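Local atomic coordinates of protein Pcdhgb2 (Mus musculus, PDB entry 5SZR), a protein that probably mediates calcium-dependent cell adhesion through extracellular cadherin domains, four of which form this chain, and may help establish and maintain specific neuronal connections in the brain. Residues 126-131 with 164-169. Numbering follows the deposited sequence.
Sequences GTVIAL and YYKLVT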
loop_
_atom_site.group_PDB
_atom_site.type_symbol
_atom_site.label_atom_id
_atom_site.label_comp_id
_atom_site.label_asym_id
_atom_site.label_seq_id
_atom_site.Cartn_x
_atom_site.Cartn_y
_atom_site.Cartn_z
ATOM N N GLY A 126 -24.721 -1.796 1.528
ATOM C CA GLY A 126 -25.826 -1.651 2.449
ATOM C C GLY A 126 -25.492 -1.885 3.903
ATOM O O GLY A 126 -26.414 -2.020 4.717
ATOM N N THR A 127 -24.212 -1.937 4.257
ATOM C CA THR A 127 -23.827 -2.088 5.653
ATOM C C THR A 127 -24.169 -0.822 6.428
ATOM O O THR A 127 -23.936 0.295 5.955
ATOM C CB THR A 127 -22.330 -2.390 5.763
ATOM O OG1 THR A 127 -22.023 -3.570 5.009
ATOM C CG2 THR A 127 -21.929 -2.614 7.216
ATOM N N VAL A 128 -24.735 -1.001 7.619
ATOM C CA VAL A 128 -25.213 0.120 8.423
ATOM C C VAL A 128 -24.035 0.699 9.199
ATOM O O VAL A 128 -23.516 0.067 10.122
ATOM C CB VAL A 128 -26.338 -0.309 9.367
ATOM C CG1 VAL A 128 -26.780 0.869 10.224
ATOM C CG2 VAL A 128 -27.501 -0.865 8.568
ATOM N N ILE A 129 -23.616 1.906 8.829
ATOM C CA ILE A 129 -22.461 2.532 9.460
ATOM C C ILE A 129 -22.845 3.243 10.747
ATOM O O ILE A 129 -22.120 3.170 11.742
ATOM C CB ILE A 129 -21.788 3.506 8.478
ATOM C CG1 ILE A 129 -21.412 2.798 7.181
ATOM C CG2 ILE A 129 -20.550 4.126 9.107
ATOM C CD1 ILE A 129 -20.774 3.724 6.191
ATOM N N ALA A 130 -23.977 3.944 10.751
ATOM C CA ALA A 130 -24.329 4.773 11.891
ATOM C C ALA A 130 -25.832 4.992 11.902
ATOM O O ALA A 130 -26.498 4.924 10.866
ATOM C CB ALA A 130 -23.589 6.114 11.854
ATOM N N LEU A 131 -26.352 5.261 13.094
ATOM C CA LEU A 131 -27.754 5.593 13.289
ATOM C C LEU A 131 -27.869 7.085 13.577
ATOM O O LEU A 131 -27.148 7.615 14.430
ATOM C CB LEU A 131 -28.355 4.762 14.423
ATOM C CG LEU A 131 -28.280 3.254 14.171
ATOM C CD1 LEU A 131 -28.801 2.474 15.367
ATOM C CD2 LEU A 131 -29.046 2.887 12.909
ATOM N N TYR A 164 -35.502 9.569 11.739
ATOM C CA TYR A 164 -34.547 8.486 11.961
ATOM C C TYR A 164 -33.922 8.068 10.637
ATOM O O TYR A 164 -34.636 7.802 9.662
ATOM C CB TYR A 164 -35.218 7.286 12.637
ATOM C CG TYR A 164 -35.595 7.546 14.075
ATOM C CD1 TYR A 164 -34.709 7.262 15.109
ATOM C CD2 TYR A 164 -36.832 8.085 14.403
ATOM C CE1 TYR A 164 -35.050 7.504 16.427
ATOM C CE2 TYR A 164 -37.180 8.329 15.713
ATOM C CZ TYR A 164 -36.287 8.036 16.721
ATOM O OH TYR A 164 -36.634 8.283 18.027
ATOM N N TYR A 165 -32.594 8.009 10.606
ATOM C CA TYR A 165 -31.863 7.654 9.401
ATOM C C TYR A 165 -30.837 6.573 9.707
ATOM O O TYR A 165 -30.339 6.459 10.831
ATOM C CB TYR A 165 -31.140 8.865 8.788
ATOM C CG TYR A 165 -32.042 9.998 8.342
ATOM C CD1 TYR A 165 -32.498 10.076 7.032
ATOM C CD2 TYR A 165 -32.420 10.999 9.225
ATOM C CE1 TYR A 165 -33.307 11.112 6.618
ATOM C CE2 TYR A 165 -33.234 12.038 8.820
ATOM C CZ TYR A 165 -33.674 12.093 7.515
ATOM O OH TYR A 165 -34.490 13.134 7.110
ATOM N N LYS A 166 -30.525 5.780 8.687
ATOM C CA LYS A 166 -29.394 4.864 8.712
ATOM C C LYS A 166 -28.413 5.312 7.641
ATOM O O LYS A 166 -28.791 5.459 6.474
ATOM C CB LYS A 166 -29.832 3.417 8.475
ATOM C CG LYS A 166 -30.615 2.816 9.623
ATOM C CD LYS A 166 -30.915 1.348 9.384
ATOM C CE LYS A 166 -31.910 0.819 10.408
ATOM N NZ LYS A 166 -32.139 -0.644 10.255
ATOM N N LEU A 167 -27.169 5.559 8.046
ATOM C CA LEU A 167 -26.095 5.834 7.100
ATOM C C LEU A 167 -25.531 4.508 6.609
ATOM O O LEU A 167 -25.016 3.716 7.407
ATOM C CB LEU A 167 -25.006 6.677 7.757
ATOM C CG LEU A 167 -23.850 7.101 6.848
ATOM C CD1 LEU A 167 -24.357 8.009 5.734
ATOM C CD2 LEU A 167 -22.758 7.788 7.651
ATOM N N VAL A 168 -25.637 4.256 5.305
ATOM C CA VAL A 168 -25.263 2.967 4.742
ATOM C C VAL A 168 -24.265 3.163 3.605
ATOM O O VAL A 168 -24.213 4.212 2.961
ATOM C CB VAL A 168 -26.489 2.177 4.239
ATOM C CG1 VAL A 168 -27.549 2.091 5.331
ATOM C CG2 VAL A 168 -27.051 2.808 2.972
ATOM N N THR A 169 -23.465 2.121 3.371
ATOM C CA THR A 169 -22.600 2.072 2.201
ATOM C C THR A 169 -23.411 1.692 0.970
ATOM O O THR A 169 -24.332 0.875 1.044
ATOM C CB THR A 169 -21.478 1.051 2.387
ATOM O OG1 THR A 169 -22.047 -0.248 2.580
ATOM C CG2 THR A 169 -20.607 1.399 3.578
#
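T127, just before strand 128-135, and T169 of the antiparallel strand 164-169 exchange hydrogen bonds. T169 N donates to T127 O. In return T127 N donates to T169 OG1 at 3.2 Å. A chi1 of 61° sets this hydroxyl between its own backbone N and carbonyl carbon, within reach of the N atoms of T127 and G126. G126 N bonds T169 O at 2.7 Å, from above the carbonyl plane, and has a weak second bond to OG1. The T127 hydroxyl bonds instead to P124 O.

Further along, the pairing contains a classic beta bulge. I129 and A130 both face L167. I129 N donates to L167 O at 2.7 Å, nearly along the C=O axis. L167 N donates to A130 O at 3.0 Å. The register shifts by one between V128-V168 and A130-L167.

Among the apolar contacts, I129 CD1 lies 3.5 Å from T169 CG2, the two side chains crossing at about a right angle. Replacing T169 with an alanine would probably leave T127 N without its acceptor and open a gap beside I129 CD1. On the face of V128, V168, K166 and L131, L131 CD2 packs alongside K166 CG at 3.6 Å. V128 CG2 touches the extended lysine chain at K166 CD, 4.1 Å away. On the other face, A130 CB and L167 CB lie 4.4 Å apart.

Both strands belong to one sheet of a cadherin-domain beta sandwich. Strand 128-135 lies between 109-113 and 164-169, and 164-169 also pairs with 155-159. I129 touches L203 and L167 touches I201, both on strand 196-206 of the facing sheet.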